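Local coordinates for UPF0098 protein CT_736 (Chlamydia trachomatis, PDB 3N08), which is of uncharacterised function but, as a bacterial homolog of phosphatidylethanolamine-binding protein and Raf kinase inhibitor protein, probably binds small anionic ligands such as phosphate-containing groups, at residues B[116-121]-B[139-144]; B[46-51]-B[64-69]; B[6-11]-B[29-34]. All blocks are in the same frame, centred on the assembly; numbering follows the deposited sequence.

Overall arrangement
Contact 2, at the middle of the chain, pairs strands 43-50 and 63-71 of the larger sheet, whereas contact 1 lies where strand 108-117 of that same sheet ends and strand 140-150 begins; their centres are about 16 Å apart, and Leu121 packs on Tyr69 between them. Contact 3 belongs to the small antiparallel sheet, which lies against the larger one: its centre is about 14 Å from that of contact 2, where Leu32 meets Leu46 and Trp66, and about 20 Å from that of contact 1, where Leu6 touches Ala144. The probable ligand pocket of the family lies at the Asp50 and His65 end of contact 2.

Contact 1: residues B[116-121]-B[139-144]; sequences ALDVVL and HIIATA
A classic beta bulge marks the point where Ala116 pairs with 139-144: Ile141 and Ala142 both face this one residue, and the antiparallel register shifts by one before Leu117 meets Ile140. Ala116 is gripped at both of its polar backbone atoms. Its N donates to Ala142 O at 2.9 Å, and its O accepts from Ile141 N at 2.8 Å, with the donor nearly in line with the carbonyl (C=O...N angle 164°). Just beyond, Asp118 N donates to His139 O at 3.0 Å as 116-121 leaves the strand.

The paired side chains divide over the two faces of the sheet. On one, the Leu117 and Ile140 side chains cross obliquely, CD2 of Leu117 touching CG1 of Ile140 at 3.8 Å. On the other, Ala116 CB meets Ala142 CB at 4.3 Å. The bulged Ile141, whose CG1 is set between its own N and carbonyl carbon (chi1 64°), brings that carbon to 4.0 Å from Ala116 CB.

At the end of the pairing, His139 lies across Asp118 at about a right angle. Its ND1 makes a weak hydrogen bond to Asp118 OD1 at 3.3 Å, the oxygen lying near the ring plane at its edge while the carboxylate itself is turned 66° from that plane. Val119 CG2 sits over one face of the imidazole, toward its rim, in a CH-pi contact; Val119 was modelled in two conformers, so this detail is less certain.

Around the contact, Leu117 bonds through its backbone to Lys42 and to Ser43, where strand 43-50 begins, and rests on Met136 of helix 129-136, while Leu121 packs on Leu132 and Ala135 of that helix. Pro38 lies against Ile141 and Ala142, and Asp137 of the second subunit accepts from Thr143 N.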
ATOM      1  N   ALA B 116       5.460  -4.714   9.988  1.00  8.56           N
ATOM      2  CA  ALA B 116       6.778  -4.219  10.363  1.00  9.20           C
ATOM      3  C   ALA B 116       6.810  -4.113  11.878  1.00  9.74           C
ATOM      4  O   ALA B 116       5.915  -3.516  12.490  1.00 10.47           O
ATOM      5  CB  ALA B 116       7.041  -2.844   9.744  1.00 10.81           C
ATOM      6  N   LEU B 117       7.848  -4.687  12.476  1.00  9.98           N
ATOM      7  CA  LEU B 117       8.033  -4.657  13.934  1.00 11.29           C
ATOM      8  C   LEU B 117       9.244  -3.818  14.317  1.00  9.34           C
ATOM      9  O   LEU B 117      10.219  -3.749  13.559  1.00 11.97           O
ATOM     10  CB  LEU B 117       8.255  -6.067  14.481  1.00  9.82           C
ATOM     11  CG  LEU B 117       7.329  -7.191  14.064  1.00 11.33           C
ATOM     12  CD1 LEU B 117       7.671  -8.431  14.884  1.00 11.40           C
ATOM     13  CD2 LEU B 117       5.887  -6.809  14.275  1.00 12.35           C
ATOM     14  N   ASP B 118       9.200  -3.225  15.506  1.00 12.52           N
ATOM     15  CA  ASP B 118      10.361  -2.504  16.032  1.00 13.23           C
ATOM     16  C   ASP B 118      11.276  -3.370  16.902  1.00 16.04           C
ATOM     17  O   ASP B 118      12.077  -2.843  17.686  1.00 15.57           O
ATOM     18  CB  ASP B 118       9.903  -1.277  16.813  1.00 19.85           C
ATOM     19  CG  ASP B 118       9.016  -1.633  17.989  1.00 15.71           C
ATOM     20  OD1 ASP B 118       8.895  -2.813  18.384  1.00 23.35           O
ATOM     21  OD2 ASP B 118       8.461  -0.678  18.586  1.00 36.24           O
ATOM     22  N   VAL B 119      11.167  -4.682  16.760  0.99 12.47           N
ATOM     23  CA  VAL B 119      12.014  -5.620  17.458  0.99 13.48           C
ATOM     24  C   VAL B 119      12.258  -6.810  16.533  0.99 11.86           C
ATOM     25  O   VAL B 119      11.531  -7.011  15.540  0.99 12.46           O
ATOM     26  CB  VAL B 119      11.381  -6.162  18.766  0.99 15.96           C
ATOM     27  CG1 VAL B 119      11.067  -5.025  19.755  0.99 22.46           C
ATOM     28  CG2 VAL B 119      10.148  -7.008  18.488  0.99 17.55           C
ATOM     29  N   VAL B 120      13.286  -7.567  16.867  1.00 11.59           N
ATOM     30  CA  VAL B 120      13.516  -8.901  16.332  1.00 11.40           C
ATOM     31  C   VAL B 120      12.936  -9.887  17.350  1.00 10.61           C
ATOM     32  O   VAL B 120      13.257  -9.821  18.552  1.00 13.78           O
ATOM     33  CB  VAL B 120      15.026  -9.147  16.121  1.00 10.79           C
ATOM     34  CG1 VAL B 120      15.280 -10.570  15.693  1.00 10.99           C
ATOM     35  CG2 VAL B 120      15.597  -8.156  15.099  1.00 14.32           C
ATOM     36  N   LEU B 121      12.090 -10.810  16.890  1.00 12.62           N
ATOM     37  CA  LEU B 121      11.464 -11.778  17.787  1.00 11.62           C
ATOM     38  C   LEU B 121      12.434 -12.891  18.142  1.00 12.81           C
ATOM     39  O   LEU B 121      13.436 -13.106  17.462  1.00 14.04           O
ATOM     40  CB  LEU B 121      10.203 -12.362  17.160  1.00 12.84           C
ATOM     41  CG  LEU B 121       9.101 -11.370  16.810  1.00 14.45           C
ATOM     42  CD1 LEU B 121       7.990 -12.076  16.050  1.00 15.11           C
ATOM     43  CD2 LEU B 121       8.560 -10.673  18.055  1.00 17.38           C
ATOM     44  N   HIS B 139       4.604  -4.427  19.309  1.00 13.54           N
ATOM     45  CA  HIS B 139       5.784  -4.138  18.507  1.00 15.07           C
ATOM     46  C   HIS B 139       5.425  -3.814  17.074  1.00 11.37           C
ATOM     47  O   HIS B 139       6.324  -3.527  16.287  1.00 12.85           O
ATOM     48  CB  HIS B 139       6.744  -5.328  18.524  1.00 15.31           C
ATOM     49  CG  HIS B 139       7.136  -5.766  19.894  1.00 16.71           C
ATOM     50  ND1 HIS B 139       7.889  -4.978  20.730  1.00 22.87           N
ATOM     51  CD2 HIS B 139       6.889  -6.910  20.570  1.00 18.49           C
ATOM     52  CE1 HIS B 139       8.074  -5.607  21.876  1.00 25.24           C
ATOM     53  NE2 HIS B 139       7.480  -6.782  21.806  1.00 23.37           N
ATOM     54  N   ILE B 140       4.145  -3.895  16.713  1.00 12.25           N
ATOM     55  CA  ILE B 140       3.744  -3.625  15.311  1.00 12.07           C
ATOM     56  C   ILE B 140       3.684  -2.130  15.033  1.00 13.46           C
ATOM     57  O   ILE B 140       2.900  -1.389  15.650  1.00 14.45           O
ATOM     58  CB  ILE B 140       2.368  -4.230  14.965  1.00 12.74           C
ATOM     59  CG1 ILE B 140       2.360  -5.727  15.239  1.00 12.84           C
ATOM     60  CG2 ILE B 140       2.013  -3.975  13.521  1.00 13.38           C
ATOM     61  CD1 ILE B 140       0.995  -6.360  15.064  1.00 16.05           C
ATOM     62  N   ILE B 141       4.491  -1.673  14.082  1.00 11.33           N
ATOM     63  CA  ILE B 141       4.520  -0.261  13.758  1.00 11.97           C
ATOM     64  C   ILE B 141       3.825   0.063  12.450  1.00 12.54           C
ATOM     65  O   ILE B 141       3.431   1.210  12.238  1.00 15.81           O
ATOM     66  CB  ILE B 141       5.951   0.316  13.835  1.00 17.91           C
ATOM     67  CG1 ILE B 141       6.885  -0.297  12.798  1.00 17.96           C
ATOM     68  CG2 ILE B 141       6.492   0.176  15.269  1.00 20.06           C
ATOM     69  CD1 ILE B 141       8.309   0.287  12.866  1.00 20.18           C
ATOM     70  N   ALA B 142       3.618  -0.929  11.596  1.00 10.54           N
ATOM     71  CA  ALA B 142       2.885  -0.720  10.342  1.00 10.88           C
ATOM     72  C   ALA B 142       2.432  -2.053   9.806  1.00  8.19           C
ATOM     73  O   ALA B 142       3.027  -3.089  10.119  1.00  9.59           O
ATOM     74  CB  ALA B 142       3.781  -0.027   9.315  1.00 14.38           C
ATOM     75  N   THR B 143       1.418  -2.011   8.953  0.59  9.39           N
ATOM     76  CA  THR B 143       0.945  -3.204   8.299  0.59  7.45           C
ATOM     77  C   THR B 143       0.683  -2.882   6.834  0.59  6.55           C
ATOM     78  O   THR B 143       0.609  -1.702   6.450  0.59 10.30           O
ATOM     79  CB  THR B 143      -0.321  -3.723   9.004  0.59  8.91           C
ATOM     80  OG1 THR B 143      -0.639  -5.059   8.588  0.59 20.46           O
ATOM     81  CG2 THR B 143      -1.488  -2.781   8.753  0.59  9.13           C
ATOM     82  N   ALA B 144       0.597  -3.928   6.029  1.00  7.70           N
ATOM     83  CA  ALA B 144       0.177  -3.824   4.647  1.00  6.89           C
ATOM     84  C   ALA B 144      -0.536  -5.105   4.246  1.00  8.74           C
ATOM     85  O   ALA B 144      -0.406  -6.137   4.909  1.00  8.60           O
ATOM     86  CB  ALA B 144       1.355  -3.550   3.743  1.00  9.29           C
TER

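Contact 2: residues B[46-51]-B[64-69]; sequences LIVEDP and IHWIVY
Val48 and His65 share the shortest backbone bond of the pair, His65 N to Val48 O at 2.7 Å; Trp66 N reaches the same oxygen only weakly. His65 and Trp66 both face Val48, a classic beta bulge, and the register shifts by one before Glu49 pairs with Ile64. Val48 N in turn donates to Trp66 O at 2.9 Å, and Leu46 and Val68 exchange a reciprocal pair of bonds further along.

Past the bulge, Asp50 and His65 run side by side, pointing the same way. Water 1 joins them: it donates to Asp50 OD2 at 2.7 Å and lies in the ring plane at His65 NE2, also at 2.7 Å. Both side chains are fixed by second partners, Asp50 OD2 by His108 ND1 and His65 ND1 by the carbonyl of Cys99.

On the face of Glu49 and Ile64, Ile64 CD1 comes to 3.2 Å from Glu49 OE1, an oxygen held by a salt bridge to Lys129. On the opposite face the strands meet through apolar groups: Leu46 CD2 approaches Trp66 CE3 at 3.8 Å, and Val48 CG2 meets Trp66 CB at 3.9 Å. The indole's polar end, NE1, bonds to Gln88 OE1.

This is central antiparallel pairing of the PEBP fold. Asp50 opens the Asp-Pro-Asp-x-Pro motif, and its cluster with His65 and His108 is consistent with the family's anion-binding pocket.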
ATOM      1  N   LEU B  46       5.314 -11.975   7.634  1.00  7.24           N
ATOM      2  CA  LEU B  46       4.335 -12.273   6.582  1.00  7.54           C
ATOM      3  C   LEU B  46       3.408 -13.397   7.027  1.00  7.70           C
ATOM      4  O   LEU B  46       3.880 -14.432   7.477  1.00  7.79           O
ATOM      5  CB  LEU B  46       5.088 -12.655   5.308  1.00  8.66           C
ATOM      6  CG  LEU B  46       4.203 -13.101   4.140  1.00  9.00           C
ATOM      7  CD1 LEU B  46       3.416 -11.981   3.553  1.00 11.42           C
ATOM      8  CD2 LEU B  46       5.003 -13.793   3.049  1.00 11.51           C
ATOM      9  N   ILE B  47       2.096 -13.183   6.910  1.00  7.11           N
ATOM     10  CA  ILE B  47       1.112 -14.231   7.189  1.00  8.46           C
ATOM     11  C   ILE B  47       0.193 -14.310   5.972  1.00  7.11           C
ATOM     12  O   ILE B  47      -0.366 -13.302   5.565  1.00  8.72           O
ATOM     13  CB  ILE B  47       0.307 -13.950   8.463  1.00 10.13           C
ATOM     14  CG1 ILE B  47       1.234 -13.848   9.663  1.00 10.29           C
ATOM     15  CG2 ILE B  47      -0.771 -15.031   8.674  1.00 11.77           C
ATOM     16  CD1 ILE B  47       0.545 -13.434  10.947  1.00 13.41           C
ATOM     17  N   VAL B  48       0.023 -15.509   5.410  1.00  8.29           N
ATOM     18  CA  VAL B  48      -0.857 -15.699   4.264  1.00  8.01           C
ATOM     19  C   VAL B  48      -1.943 -16.656   4.682  1.00  7.83           C
ATOM     20  O   VAL B  48      -1.666 -17.744   5.206  1.00  8.33           O
ATOM     21  CB  VAL B  48      -0.101 -16.270   3.057  1.00  7.57           C
ATOM     22  CG1 VAL B  48      -0.987 -16.413   1.847  1.00 10.60           C
ATOM     23  CG2 VAL B  48       1.128 -15.424   2.744  1.00  9.69           C
ATOM     24  N   GLU B  49      -3.178 -16.267   4.435  1.00  7.67           N
ATOM     25  CA  GLU B  49      -4.287 -17.078   4.870  1.00  8.97           C
ATOM     26  C   GLU B  49      -5.473 -17.023   3.935  1.00  8.61           C
ATOM     27  O   GLU B  49      -5.631 -16.092   3.147  1.00  8.92           O
ATOM     28  CB  GLU B  49      -4.694 -16.697   6.270  1.00 12.71           C
ATOM     29  CG  GLU B  49      -5.121 -15.277   6.407  1.00 13.07           C
ATOM     30  CD  GLU B  49      -5.309 -14.857   7.869  1.00 17.55           C
ATOM     31  OE1 GLU B  49      -4.583 -15.371   8.748  1.00 20.05           O
ATOM     32  OE2 GLU B  49      -6.195 -14.023   8.145  1.00 15.63           O
ATOM     33  N   ASP B  50      -6.333 -18.040   4.080  1.00  8.05           N
ATOM     34  CA  ASP B  50      -7.527 -18.244   3.249  1.00  7.94           C
ATOM     35  C   ASP B  50      -8.774 -18.293   4.138  1.00  8.00           C
ATOM     36  O   ASP B  50      -9.021 -19.277   4.816  1.00  8.81           O
ATOM     37  CB  ASP B  50      -7.346 -19.544   2.481  1.00  8.44           C
ATOM     38  CG  ASP B  50      -8.542 -19.903   1.584  1.00  8.91           C
ATOM     39  OD1 ASP B  50      -9.497 -19.119   1.452  1.00 10.03           O
ATOM     40  OD2 ASP B  50      -8.462 -21.000   0.964  1.00  9.28           O
ATOM     41  N   PRO B  51      -9.548 -17.205   4.178  1.00  8.08           N
ATOM     42  CA  PRO B  51     -10.765 -17.176   4.983  1.00  9.62           C
ATOM     43  C   PRO B  51     -11.929 -17.860   4.260  1.00  8.92           C
ATOM     44  O   PRO B  51     -13.053 -17.887   4.786  1.00 10.90           O
ATOM     45  CB  PRO B  51     -11.022 -15.674   5.135  1.00 10.27           C
ATOM     46  CG  PRO B  51     -10.498 -15.103   3.825  1.00 10.12           C
ATOM     47  CD  PRO B  51      -9.272 -15.905   3.532  1.00  9.29           C
ATOM     48  N   ILE B  64      -4.246 -21.159   7.323  1.00  7.67           N
ATOM     49  CA  ILE B  64      -2.979 -20.440   7.169  1.00  8.49           C
ATOM     50  C   ILE B  64      -2.107 -21.185   6.176  1.00  9.12           C
ATOM     51  O   ILE B  64      -1.818 -22.388   6.351  1.00  9.49           O
ATOM     52  CB  ILE B  64      -2.243 -20.332   8.522  1.00  8.44           C
ATOM     53  CG1 ILE B  64      -3.090 -19.628   9.580  1.00 17.18           C
ATOM     54  CG2 ILE B  64      -0.906 -19.640   8.316  1.00 11.72           C
ATOM     55  CD1 ILE B  64      -3.808 -18.402   9.142  1.00 25.72           C
ATOM     56  N   HIS B  65      -1.740 -20.487   5.118  1.00  7.77           N
ATOM     57  CA  HIS B  65      -0.928 -21.045   4.058  1.00  8.09           C
ATOM     58  C   HIS B  65       0.574 -20.785   4.197  1.00  8.02           C
ATOM     59  O   HIS B  65       1.354 -21.505   3.616  1.00  9.74           O
ATOM     60  CB  HIS B  65      -1.436 -20.559   2.683  1.00  8.91           C
ATOM     61  CG  HIS B  65      -2.673 -21.265   2.238  1.00  8.01           C
ATOM     62  ND1 HIS B  65      -2.654 -22.268   1.295  1.00 10.90           N
ATOM     63  CD2 HIS B  65      -3.943 -21.221   2.703  1.00  9.51           C
ATOM     64  CE1 HIS B  65      -3.868 -22.769   1.148  1.00 11.86           C
ATOM     65  NE2 HIS B  65      -4.668 -22.150   1.994  1.00 11.19           N
ATOM     66  N   TRP B  66       0.964 -19.749   4.928  1.00  7.06           N
ATOM     67  CA  TRP B  66       2.381 -19.416   5.055  1.00  7.08           C
ATOM     68  C   TRP B  66       2.574 -18.475   6.227  1.00  7.25           C
ATOM     69  O   TRP B  66       1.844 -17.492   6.356  1.00  8.86           O
ATOM     70  CB  TRP B  66       2.883 -18.740   3.773  1.00  9.78           C
ATOM     71  CG  TRP B  66       4.364 -18.846   3.497  1.00  8.65           C
ATOM     72  CD1 TRP B  66       5.273 -19.632   4.129  1.00  8.81           C
ATOM     73  CD2 TRP B  66       5.071 -18.152   2.460  1.00  8.55           C
ATOM     74  NE1 TRP B  66       6.527 -19.455   3.548  1.00  8.77           N
ATOM     75  CE2 TRP B  66       6.419 -18.557   2.525  1.00  8.31           C
ATOM     76  CE3 TRP B  66       4.690 -17.223   1.491  1.00  8.51           C
ATOM     77  CZ2 TRP B  66       7.404 -18.051   1.649  1.00 10.26           C
ATOM     78  CZ3 TRP B  66       5.661 -16.733   0.615  1.00  8.97           C
ATOM     79  CH2 TRP B  66       6.998 -17.148   0.704  1.00 10.35           C
ATOM     80  N   ILE B  67       3.608 -18.742   7.021  1.00  7.26           N
ATOM     81  CA  ILE B  67       4.090 -17.838   8.034  1.00  7.38           C
ATOM     82  C   ILE B  67       5.592 -17.663   7.859  1.00  8.37           C
ATOM     83  O   ILE B  67       6.349 -18.651   7.826  1.00  8.47           O
ATOM     84  CB  ILE B  67       3.819 -18.414   9.435  1.00 10.26           C
ATOM     85  CG1 ILE B  67       2.310 -18.442   9.707  1.00 11.73           C
ATOM     86  CG2 ILE B  67       4.564 -17.612  10.509  1.00 12.06           C
ATOM     87  CD1 ILE B  67       1.941 -18.980  11.082  1.00 13.31           C
ATOM     88  N   VAL B  68       6.003 -16.402   7.848  1.00  8.01           N
ATOM     89  CA  VAL B  68       7.424 -16.060   7.840  1.00  8.44           C
ATOM     90  C   VAL B  68       7.627 -14.920   8.827  1.00  7.84           C
ATOM     91  O   VAL B  68       6.889 -13.954   8.812  1.00  9.09           O
ATOM     92  CB  VAL B  68       7.912 -15.593   6.458  1.00  9.15           C
ATOM     93  CG1 VAL B  68       9.406 -15.313   6.482  1.00 10.28           C
ATOM     94  CG2 VAL B  68       7.598 -16.634   5.397  1.00  9.02           C
ATOM     95  N   TYR B  69       8.635 -15.012   9.686  1.00  8.32           N
ATOM     96  CA  TYR B  69       8.920 -13.901  10.563  1.00  8.43           C
ATOM     97  C   TYR B  69      10.424 -13.697  10.693  1.00  9.05           C
ATOM     98  O   TYR B  69      11.221 -14.538  10.281  1.00  8.99           O
ATOM     99  CB  TYR B  69       8.228 -14.061  11.933  1.00 10.58           C
ATOM    100  CG  TYR B  69       8.846 -15.076  12.865  1.00 11.15           C
ATOM    101  CD1 TYR B  69       8.467 -16.411  12.828  1.00 11.12           C
ATOM    102  CD2 TYR B  69       9.782 -14.676  13.809  1.00 13.84           C
ATOM    103  CE1 TYR B  69       9.027 -17.331  13.704  1.00 13.40           C
ATOM    104  CE2 TYR B  69      10.337 -15.579  14.672  1.00 15.43           C
ATOM    105  CZ  TYR B  69       9.952 -16.891  14.621  1.00 12.67           C
ATOM    106  OH  TYR B  69      10.530 -17.766  15.508  1.00 19.29           O
TER
HETATM  107  O   HOH W   1      -7.233 -22.898   2.418  1.00 13.07           O

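Contact 3: residues B[6-11]-B[29-34]; sequences LTSQAF and SPPLSF
Ser8 reaches toward Pro31 just where 6-11 leaves its strand. Its CB comes first, 3.2 Å from Pro31 O and 4.2 Å from Leu32 CD2, and it also lies over the rim of one face of the Phe11 ring. OG is anti to the backbone N (chi1 176°), and from there it donates to Pro31 O at 2.7 Å while accepting from Ala10 N. The hydroxyl is therefore held by two bonds, one across to 29-34 and one that closes an ST turn within its own segment. That turn brings Ala10 CB against Pro31 CG at 3.8 Å, and the edge of the Phe11 ring faces Pro30 CB.

Before the turn the backbones pair as antiparallel strands. Thr7 N donates to Ser33 O, and Ser33 N returns a bond of 2.8 Å to Thr7 O, the donor tilted 26° from the carbonyl plane. On the face of Thr7 and Ser33, water 2 links Thr7 OG1 to Ser33 O; water 3 binds Thr7 OG1 and reaches Ser33 OG only weakly. The face of Leu6 and Phe34 is apolar: the two side chains run the same way, and Leu6 CD1 stands over one face of the Phe34 ring, toward its rim, at 3.9 Å from the centroid in a CH-pi contact.

Leu6 and Leu32 also rest on Phe112 and Leu46 of the larger sheet. Strand 5-7 is thus an outer strand of the small antiparallel sheet, paired with its middle strand 32-35, with the apolar face packed onto the large one in the two-sheet arrangement of the PEBP fold.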
ATOM      1  N   LEU B   6       2.876  -3.955   0.264  1.00  7.48           N
ATOM      2  CA  LEU B   6       3.144  -5.343  -0.060  1.00  7.10           C
ATOM      3  C   LEU B   6       2.470  -5.597  -1.387  1.00  8.78           C
ATOM      4  O   LEU B   6       1.239  -5.479  -1.507  1.00  8.89           O
ATOM      5  CB  LEU B   6       2.582  -6.258   1.006  1.00  8.08           C
ATOM      6  CG  LEU B   6       2.782  -7.733   0.696  1.00  7.95           C
ATOM      7  CD1 LEU B   6       4.239  -8.116   0.661  1.00 11.56           C
ATOM      8  CD2 LEU B   6       2.010  -8.605   1.664  1.00 10.66           C
ATOM      9  N   THR B   7       3.267  -5.921  -2.398  1.00  8.60           N
ATOM     10  CA  THR B   7       2.768  -6.117  -3.753  1.00  8.32           C
ATOM     11  C   THR B   7       3.390  -7.366  -4.350  1.00  7.68           C
ATOM     12  O   THR B   7       4.291  -7.952  -3.769  1.00  8.80           O
ATOM     13  CB  THR B   7       3.054  -4.910  -4.654  1.00  9.42           C
ATOM     14  OG1 THR B   7       4.466  -4.664  -4.693  1.00 12.05           O
ATOM     15  CG2 THR B   7       2.329  -3.679  -4.134  1.00 11.06           C
ATOM     16  N   SER B   8       2.892  -7.765  -5.513  1.00  7.62           N
ATOM     17  CA  SER B   8       3.437  -8.866  -6.256  1.00  8.57           C
ATOM     18  C   SER B   8       3.462  -8.526  -7.729  1.00 10.55           C
ATOM     19  O   SER B   8       2.491  -8.006  -8.278  1.00 11.23           O
ATOM     20  CB  SER B   8       2.619 -10.139  -6.042  1.00  8.60           C
ATOM     21  OG  SER B   8       3.121 -11.184  -6.852  1.00  9.85           O
ATOM     22  N   GLN B   9       4.585  -8.820  -8.380  1.00 10.67           N
ATOM     23  CA  GLN B   9       4.674  -8.679  -9.828  1.00 12.33           C
ATOM     24  C   GLN B   9       3.733  -9.644 -10.543  1.00 12.66           C
ATOM     25  O   GLN B   9       3.401  -9.430 -11.711  1.00 15.62           O
ATOM     26  CB  GLN B   9       6.107  -8.908 -10.314  1.00 18.86           C
ATOM     27  CG  GLN B   9       7.120  -7.928  -9.734  1.00 30.96           C
ATOM     28  CD  GLN B   9       8.546  -8.479  -9.685  1.00 46.34           C
ATOM     29  OE1 GLN B   9       8.767  -9.697  -9.677  1.00 42.91           O
ATOM     30  NE2 GLN B   9       9.521  -7.577  -9.645  1.00 53.41           N
ATOM     31  N   ALA B  10       3.268 -10.667  -9.837  1.00 10.80           N
ATOM     32  CA  ALA B  10       2.481 -11.730 -10.433  1.00 11.99           C
ATOM     33  C   ALA B  10       0.986 -11.429 -10.465  1.00 11.07           C
ATOM     34  O   ALA B  10       0.251 -12.054 -11.259  1.00 12.19           O
ATOM     35  CB  ALA B  10       2.735 -13.057  -9.706  1.00 10.38           C
ATOM     36  N   PHE B  11       0.493 -10.532  -9.613  1.00  8.91           N
ATOM     37  CA  PHE B  11      -0.937 -10.235  -9.577  1.00  9.42           C
ATOM     38  C   PHE B  11      -1.179  -8.977  -8.777  1.00  9.16           C
ATOM     39  O   PHE B  11      -0.475  -8.700  -7.800  1.00  9.81           O
ATOM     40  CB  PHE B  11      -1.782 -11.368  -8.979  1.00 10.25           C
ATOM     41  CG  PHE B  11      -1.409 -11.752  -7.581  1.00  9.82           C
ATOM     42  CD1 PHE B  11      -0.355 -12.617  -7.330  1.00  9.73           C
ATOM     43  CD2 PHE B  11      -2.130 -11.260  -6.502  1.00  9.25           C
ATOM     44  CE1 PHE B  11      -0.024 -12.955  -6.010  1.00 10.65           C
ATOM     45  CE2 PHE B  11      -1.793 -11.599  -5.207  1.00 10.51           C
ATOM     46  CZ  PHE B  11      -0.747 -12.438  -4.957  1.00 10.41           C
ATOM     47  N   SER B  29       6.117 -20.692  -3.998  1.00  9.39           N
ATOM     48  CA  SER B  29       5.677 -19.450  -3.384  1.00  9.17           C
ATOM     49  C   SER B  29       5.729 -18.308  -4.405  1.00  9.42           C
ATOM     50  O   SER B  29       6.635 -18.260  -5.241  1.00  9.85           O
ATOM     51  CB  SER B  29       6.522 -19.153  -2.136  1.00  8.67           C
ATOM     52  OG  SER B  29       7.874 -18.883  -2.491  1.00 10.24           O
ATOM     53  N   PRO B  30       4.733 -17.416  -4.384  1.00  8.90           N
ATOM     54  CA  PRO B  30       4.687 -16.318  -5.353  1.00 10.25           C
ATOM     55  C   PRO B  30       5.696 -15.230  -5.013  1.00  8.26           C
ATOM     56  O   PRO B  30       6.086 -15.088  -3.841  1.00  9.29           O
ATOM     57  CB  PRO B  30       3.266 -15.769  -5.180  1.00 10.18           C
ATOM     58  CG  PRO B  30       2.954 -16.060  -3.707  1.00 11.19           C
ATOM     59  CD  PRO B  30       3.607 -17.386  -3.435  1.00  9.43           C
ATOM     60  N   PRO B  31       6.109 -14.459  -6.030  1.00  8.44           N
ATOM     61  CA  PRO B  31       6.982 -13.316  -5.766  1.00  8.24           C
ATOM     62  C   PRO B  31       6.248 -12.245  -4.973  1.00  8.12           C
ATOM     63  O   PRO B  31       5.068 -11.987  -5.191  1.00  8.50           O
ATOM     64  CB  PRO B  31       7.340 -12.819  -7.164  1.00 11.64           C
ATOM     65  CG  PRO B  31       6.156 -13.188  -7.989  1.00 13.30           C
ATOM     66  CD  PRO B  31       5.631 -14.490  -7.416  1.00 10.50           C
ATOM     67  N   LEU B  32       6.927 -11.658  -4.003  1.00  8.82           N
ATOM     68  CA  LEU B  32       6.364 -10.572  -3.215  1.00  7.85           C
ATOM     69  C   LEU B  32       7.390  -9.493  -3.023  1.00  9.55           C
ATOM     70  O   LEU B  32       8.584  -9.777  -2.927  1.00 10.71           O
ATOM     71  CB  LEU B  32       5.968 -11.088  -1.839  1.00  9.01           C
ATOM     72  CG  LEU B  32       4.873 -12.160  -1.832  1.00  9.20           C
ATOM     73  CD1 LEU B  32       4.772 -12.786  -0.441  1.00 10.48           C
ATOM     74  CD2 LEU B  32       3.533 -11.537  -2.216  1.00  9.27           C
ATOM     75  N   SER B  33       6.929  -8.251  -2.958  1.00  9.35           N
ATOM     76  CA  SER B  33       7.784  -7.080  -2.745  1.00 10.12           C
ATOM     77  C   SER B  33       7.298  -6.271  -1.571  1.00  9.96           C
ATOM     78  O   SER B  33       6.098  -5.984  -1.439  1.00  9.28           O
ATOM     79  CB  SER B  33       7.770  -6.160  -3.960  1.00 11.52           C
ATOM     80  OG  SER B  33       8.357  -6.803  -5.080  1.00 18.53           O
ATOM     81  N   PHE B  34       8.227  -5.897  -0.714  1.00  9.93           N
ATOM     82  CA  PHE B  34       7.970  -5.039   0.422  1.00 11.82           C
ATOM     83  C   PHE B  34       8.591  -3.687   0.100  1.00 12.64           C
ATOM     84  O   PHE B  34       9.739  -3.621  -0.367  1.00 15.39           O
ATOM     85  CB  PHE B  34       8.636  -5.601   1.679  1.00 12.84           C
ATOM     86  CG  PHE B  34       8.165  -6.976   2.062  1.00 13.45           C
ATOM     87  CD1 PHE B  34       8.672  -8.104   1.427  1.00 14.53           C
ATOM     88  CD2 PHE B  34       7.216  -7.155   3.052  1.00 12.70           C
ATOM     89  CE1 PHE B  34       8.235  -9.382   1.787  1.00 18.27           C
ATOM     90  CE2 PHE B  34       6.802  -8.419   3.427  1.00 16.50           C
ATOM     91  CZ  PHE B  34       7.299  -9.531   2.789  1.00 17.32           C
TER
HETATM   92  O   HOH W   2       5.775  -3.309  -2.526  1.00 15.32           O
HETATM   93  O   HOH W   3       5.662  -5.967  -6.732  1.00 18.29           O